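Local coordinates for protein uracil-DNA glycosylase (Nitratifractor salsuginis, PDB 5X3G) that belongs to the uracil-DNA glycosylase family, alpha/beta proteins with a short central parallel beta-sheet flanked by helices, at residues I74-D79 with L167-L172; G95-I100 with R108-A113. All blocks are in the same frame, centred on the assembly; numbering follows the deposited sequence.

Interaction 1: residues I74-D79 with L167-L172; sequences ILFGQD and LNMALL
Phe76 and Leu167 are paired on two neighbouring parallel strands, their side chains side by side on the same face of the sheet. The backbone ladder runs from Leu167 N donating to Leu75 O (2.9 Å) through Gly77 N to Leu167 O and Met169 N to Gly77 O, and continues past the strand ends with Ala170 N bonded to Gln78 O (3.0 Å). Leu167 CG stands anti to the backbone N (chi1 179°), and its CD2 branch reaches both Ile74 CG2 and Phe76 CE1, the latter at 3.9 Å. Ile74 CG2 lies over one face of the Phe76 ring, offset toward the rim. Met169, present as selenomethionine, begins with CG anti to the carbonyl carbon, beside its backbone N; beyond a bend at chi2, SE lies 3.6 Å from Phe76 CD1, an oblique Met-aromatic contact. On the side of the sheet away from Phe76 and Leu167, the side-chain carboxamide of Asn168 turns toward the neighbouring strand, OD1 resting 3.2 Å from Gly77 CA, where there is no side chain to meet it. Beyond the strands, a water donates to Asp79 OD2 (2.7 Å) and to Leu172 O and so bridges the two loops; Asp79 OD2 is also hydrogen-bonded to Ser179 OG. Leu204 and Leu206 of strand 203-207 also touch the Phe76 side chain, while Leu193 of helix 179-196 packs on Leu167. Gly77, Gln78 and Asp79 open the GQDPY signature of family 1 uracil-DNA glycosylases, and the two strands leading into adjacent loops at their C-terminal ends are characteristic of this parallel alpha/beta fold, whose active-site pocket in relatives lies at that edge.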
loop_
_atom_site.group_PDB
_atom_site.type_symbol
_atom_site.label_atom_id
_atom_site.label_comp_id
_atom_site.label_asym_id
_atom_site.label_seq_id
_atom_site.Cartn_x
_atom_site.Cartn_y
_atom_site.Cartn_z
ATOM N N ILE A 74 3.859 -7.436 -3.507
ATOM C CA ILE A 74 3.121 -7.048 -2.309
ATOM C C ILE A 74 3.972 -6.020 -1.582
ATOM O O ILE A 74 4.969 -6.375 -0.942
ATOM C CB ILE A 74 2.802 -8.240 -1.396
ATOM C CG1 ILE A 74 2.065 -9.332 -2.173
ATOM C CG2 ILE A 74 1.981 -7.785 -0.197
ATOM C CD1 ILE A 74 1.584 -10.468 -1.299
ATOM N N LEU A 75 3.590 -4.752 -1.684
ATOM C CA LEU A 75 4.301 -3.657 -1.040
ATOM C C LEU A 75 3.671 -3.399 0.322
ATOM O O LEU A 75 2.473 -3.106 0.407
ATOM C CB LEU A 75 4.249 -2.405 -1.918
ATOM C CG LEU A 75 5.166 -1.223 -1.590
ATOM C CD1 LEU A 75 5.324 -0.383 -2.836
ATOM C CD2 LEU A 75 4.613 -0.368 -0.459
ATOM N N PHE A 76 4.475 -3.486 1.376
ATOM C CA PHE A 76 3.949 -3.446 2.733
ATOM C C PHE A 76 3.966 -2.044 3.328
ATOM O O PHE A 76 4.842 -1.225 3.039
ATOM C CB PHE A 76 4.736 -4.384 3.650
ATOM C CG PHE A 76 4.352 -5.832 3.520
ATOM C CD1 PHE A 76 3.279 -6.344 4.231
ATOM C CD2 PHE A 76 5.076 -6.686 2.704
ATOM C CE1 PHE A 76 2.926 -7.679 4.123
ATOM C CE2 PHE A 76 4.728 -8.023 2.590
ATOM C CZ PHE A 76 3.650 -8.519 3.301
ATOM N N GLY A 77 2.956 -1.781 4.164
ATOM C CA GLY A 77 3.018 -0.717 5.138
ATOM C C GLY A 77 2.692 -1.277 6.512
ATOM O O GLY A 77 2.369 -2.456 6.660
ATOM N N GLN A 78 2.790 -0.412 7.521
ATOM C CA GLN A 78 2.492 -0.832 8.886
ATOM C C GLN A 78 0.990 -0.914 9.126
ATOM O O GLN A 78 0.434 -2.002 9.294
ATOM C CB GLN A 78 3.136 0.119 9.897
ATOM C CG GLN A 78 4.590 -0.188 10.186
ATOM C CD GLN A 78 4.750 -1.425 11.048
ATOM O OE1 GLN A 78 4.823 -2.546 10.543
ATOM N NE2 GLN A 78 4.794 -1.227 12.361
ATOM N N ASP A 79 0.332 0.238 9.140
ATOM C CA ASP A 79 -1.089 0.329 9.431
ATOM C C ASP A 79 -1.597 1.637 8.840
ATOM O O ASP A 79 -0.794 2.482 8.418
ATOM C CB ASP A 79 -1.351 0.245 10.949
ATOM C CG ASP A 79 -0.820 1.446 11.708
ATOM O OD1 ASP A 79 0.176 2.047 11.255
ATOM O OD2 ASP A 79 -1.393 1.776 12.766
ATOM N N LEU A 167 -0.403 -3.533 0.730
ATOM C CA LEU A 167 -0.913 -4.267 1.882
ATOM C C LEU A 167 -0.306 -3.729 3.173
ATOM O O LEU A 167 0.912 -3.793 3.363
ATOM C CB LEU A 167 -0.614 -5.758 1.730
ATOM C CG LEU A 167 -1.060 -6.675 2.868
ATOM C CD1 LEU A 167 -2.564 -6.578 3.077
ATOM C CD2 LEU A 167 -0.633 -8.107 2.587
ATOM N N ASN A 168 -1.156 -3.213 4.058
ATOM C CA ASN A 168 -0.750 -2.825 5.404
ATOM C C ASN A 168 -0.761 -4.040 6.326
ATOM O O ASN A 168 -1.555 -4.968 6.149
ATOM C CB ASN A 168 -1.677 -1.741 5.964
ATOM C CG ASN A 168 -1.269 -0.341 5.538
ATOM O OD1 ASN A 168 -0.085 -0.035 5.420
ATOM N ND2 ASN A 168 -2.253 0.512 5.296
HETATM N N MSE A 169 0.132 -4.028 7.316
HETATM C CA MSE A 169 0.257 -5.143 8.261
HETATM C C MSE A 169 -1.011 -5.309 9.093
HETATM O O MSE A 169 -1.433 -6.431 9.381
HETATM C CB MSE A 169 1.467 -4.949 9.176
HETATM C CG MSE A 169 2.798 -5.046 8.458
HETATM SE SE MSE A 169 3.116 -6.841 7.775
HETATM C CE MSE A 169 4.718 -7.264 8.804
ATOM N N ALA A 170 -1.606 -4.186 9.487
ATOM C CA ALA A 170 -2.951 -4.144 10.041
ATOM C C ALA A 170 -3.808 -3.261 9.146
ATOM O O ALA A 170 -3.345 -2.227 8.658
ATOM C CB ALA A 170 -2.957 -3.612 11.479
ATOM N N LEU A 171 -5.057 -3.666 8.928
ATOM C CA LEU A 171 -5.930 -2.977 7.985
ATOM C C LEU A 171 -6.750 -1.859 8.617
ATOM O O LEU A 171 -7.494 -1.182 7.899
ATOM C CB LEU A 171 -6.874 -3.977 7.309
ATOM C CG LEU A 171 -6.227 -5.128 6.537
ATOM C CD1 LEU A 171 -7.284 -5.891 5.749
ATOM C CD2 LEU A 171 -5.119 -4.628 5.620
ATOM N N LEU A 172 -6.643 -1.641 9.927
ATOM C CA LEU A 172 -7.414 -0.585 10.565
ATOM C C LEU A 172 -6.572 0.104 11.627
ATOM O O LEU A 172 -5.594 -0.449 12.133
ATOM C CB LEU A 172 -8.727 -1.125 11.161
ATOM C CG LEU A 172 -8.717 -2.191 12.263
ATOM C CD1 LEU A 172 -8.383 -1.612 13.635
ATOM C CD2 LEU A 172 -10.056 -2.913 12.293
HETATM O O HOH W 1 -3.288 0.159 13.870
#

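Interaction 2: residues G95-I100 with R108-A113; sequences GRVREI and REVNRA
Val97 and Val110 form the tight part of this contact: Val97 CG1 and Val110 CG2 are 3.5 Å apart, closer than usual for two methyl groups, and the side chains cross rather than run alongside. Val97 presents its methyls in two directions, CG1 anti to the backbone N (chi1 -176°) going to Val110, and CG2 going to Glu109 O at 3.5 Å. Val110 CG2 also lies against Ile100 O, and Ile100 CD1 lies more loosely against Val110 CG2, at 4.2 Å. Met152 and Ile120, from helices 152-161 and 114-126, continue this apolar side into the interior. The other side is polar and more open to solvent. Here Arg96 grips Glu109 side-on with two nitrogens, NE to OE2 (2.8 Å) and NH2 to OE1 (2.6 Å), a salt bridge with the guanidinium and carboxylate planes 64° apart, and both oxygens are met from above the carboxylate plane. The exposed Arg112 brings NH1 over one face of the Arg96 guanidinium, 3.0 Å from Arg96 NH2, with the two planes only 9° apart. No hydrogen bond links these donors; the nearby Glu109 carboxylate, with OE1 over the centre of the Arg112 guanidinium, probably offsets their repulsion, and Glu85 pairs with Arg96 NH1 and gives the arginine a second acidic partner. Buried valines on one side and a clustered pair of arginines round a glutamate on the other fasten the loop 95-100 to the short helix 108-112, the two segments that flank the two-stranded antiparallel hairpin 101-102/105-106.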
loop_
_atom_site.group_PDB
_atom_site.type_symbol
_atom_site.label_atom_id
_atom_site.label_comp_id
_atom_site.label_asym_id
_atom_site.label_seq_id
_atom_site.Cartn_x
_atom_site.Cartn_y
_atom_site.Cartn_z
ATOM N N GLY A 95 -4.562 9.462 1.414
ATOM C CA GLY A 95 -5.813 10.006 0.917
ATOM C C GLY A 95 -5.938 11.514 1.005
ATOM O O GLY A 95 -6.879 12.067 0.428
ATOM N N ARG A 96 -5.036 12.190 1.723
ATOM C CA ARG A 96 -5.043 13.651 1.706
ATOM C C ARG A 96 -4.621 14.196 0.352
ATOM O O ARG A 96 -5.101 15.255 -0.068
ATOM C CB ARG A 96 -4.117 14.220 2.781
ATOM C CG ARG A 96 -4.683 14.205 4.177
ATOM C CD ARG A 96 -3.770 14.930 5.150
ATOM N NE ARG A 96 -3.583 16.327 4.770
ATOM C CZ ARG A 96 -4.429 17.306 5.074
ATOM N NH1 ARG A 96 -5.526 17.046 5.770
ATOM N NH2 ARG A 96 -4.177 18.549 4.684
ATOM N N VAL A 97 -3.724 13.500 -0.334
ATOM C CA VAL A 97 -3.172 13.990 -1.589
ATOM C C VAL A 97 -4.174 13.744 -2.704
ATOM O O VAL A 97 -4.693 12.632 -2.859
ATOM C CB VAL A 97 -1.829 13.309 -1.898
ATOM C CG1 VAL A 97 -1.222 13.909 -3.149
ATOM C CG2 VAL A 97 -0.877 13.432 -0.715
ATOM N N ARG A 98 -4.454 14.786 -3.481
ATOM C CA ARG A 98 -5.241 14.638 -4.694
ATOM C C ARG A 98 -4.377 15.009 -5.891
ATOM O O ARG A 98 -3.876 14.127 -6.596
ATOM C CB ARG A 98 -6.506 15.494 -4.621
ATOM C CG ARG A 98 -7.572 14.899 -3.713
ATOM C CD ARG A 98 -8.776 15.806 -3.586
ATOM N NE ARG A 98 -8.444 17.050 -2.898
ATOM C CZ ARG A 98 -9.337 17.970 -2.552
ATOM N NH1 ARG A 98 -10.621 17.781 -2.824
ATOM N NH2 ARG A 98 -8.949 19.074 -1.929
ATOM N N GLU A 99 -4.174 16.304 -6.112
ATOM C CA GLU A 99 -3.300 16.745 -7.189
ATOM C C GLU A 99 -1.843 16.468 -6.835
ATOM O O GLU A 99 -1.406 16.698 -5.704
ATOM C CB GLU A 99 -3.498 18.235 -7.472
ATOM C CG GLU A 99 -4.839 18.599 -8.116
ATOM C CD GLU A 99 -6.015 18.404 -7.182
ATOM O OE1 GLU A 99 -5.874 18.707 -5.978
ATOM O OE2 GLU A 99 -7.080 17.942 -7.645
ATOM N N ILE A 100 -1.090 15.965 -7.814
ATOM C CA ILE A 100 0.319 15.667 -7.584
ATOM C C ILE A 100 1.169 16.922 -7.725
ATOM O O ILE A 100 2.070 17.170 -6.916
ATOM C CB ILE A 100 0.794 14.559 -8.542
ATOM C CG1 ILE A 100 0.007 13.267 -8.310
ATOM C CG2 ILE A 100 2.293 14.318 -8.385
ATOM C CD1 ILE A 100 0.202 12.667 -6.936
ATOM N N ARG A 108 1.140 20.971 -2.362
ATOM C CA ARG A 108 1.378 21.103 -0.929
ATOM C C ARG A 108 1.175 19.775 -0.211
ATOM O O ARG A 108 1.946 19.423 0.689
ATOM C CB ARG A 108 0.462 22.178 -0.344
ATOM N N GLU A 109 0.149 19.016 -0.604
ATOM C CA GLU A 109 -0.128 17.756 0.075
ATOM C C GLU A 109 0.930 16.703 -0.231
ATOM O O GLU A 109 1.222 15.859 0.623
ATOM C CB GLU A 109 -1.519 17.248 -0.301
ATOM C CG GLU A 109 -2.649 17.980 0.409
ATOM C CD GLU A 109 -2.492 17.988 1.919
ATOM O OE1 GLU A 109 -2.784 19.032 2.541
ATOM O OE2 GLU A 109 -2.083 16.953 2.489
ATOM N N VAL A 110 1.511 16.727 -1.432
ATOM C CA VAL A 110 2.628 15.831 -1.725
ATOM C C VAL A 110 3.829 16.196 -0.865
ATOM O O VAL A 110 4.478 15.329 -0.267
ATOM C CB VAL A 110 2.979 15.873 -3.223
ATOM C CG1 VAL A 110 4.294 15.151 -3.482
ATOM C CG2 VAL A 110 1.872 15.254 -4.050
ATOM N N ASN A 111 4.136 17.493 -0.783
ATOM C CA ASN A 111 5.294 17.935 -0.013
ATOM C C ASN A 111 5.135 17.602 1.464
ATOM O O ASN A 111 6.114 17.263 2.139
ATOM C CB ASN A 111 5.515 19.437 -0.197
ATOM C CG ASN A 111 6.309 19.764 -1.448
ATOM O OD1 ASN A 111 6.248 20.883 -1.960
ATOM N ND2 ASN A 111 7.060 18.788 -1.947
ATOM N N ARG A 112 3.910 17.694 1.985
ATOM C CA ARG A 112 3.687 17.374 3.391
ATOM C C ARG A 112 3.955 15.898 3.672
ATOM O O ARG A 112 4.516 15.553 4.717
ATOM C CB ARG A 112 2.263 17.755 3.797
ATOM C CG ARG A 112 1.918 17.385 5.230
ATOM C CD ARG A 112 0.460 17.659 5.573
ATOM N NE ARG A 112 0.159 19.087 5.662
ATOM C CZ ARG A 112 -0.961 19.583 6.180
ATOM N NH1 ARG A 112 -1.888 18.767 6.664
ATOM N NH2 ARG A 112 -1.153 20.894 6.217
ATOM N N ALA A 113 3.576 15.014 2.750
ATOM C CA ALA A 113 3.728 13.568 2.927
ATOM C C ALA A 113 5.134 13.167 2.494
ATOM O O ALA A 113 5.379 12.800 1.341
ATOM C CB ALA A 113 2.665 12.812 2.139
#

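In the fold
From the N terminus, the chain passes helices 11-20, 28-35 and 40-48 before entering the central sheet at strand 73-77, the first half of interaction 1. It then runs through the loop 95-100, the small antiparallel hairpin and helix 108-112, so interaction 2 closes a short loop after only seven intervening residues. Helices 114-126, 137-141 and 152-161 follow before strand 164-168 returns beside strand 73-77 and completes interaction 1, a far longer closure that encloses interaction 2. The two do not touch: their centres lie about 20 Å apart. Interaction 1 joins an outermost strand of the sheet to its neighbour, whereas interaction 2 joins two parts of the connection between those strands, away from the sheet.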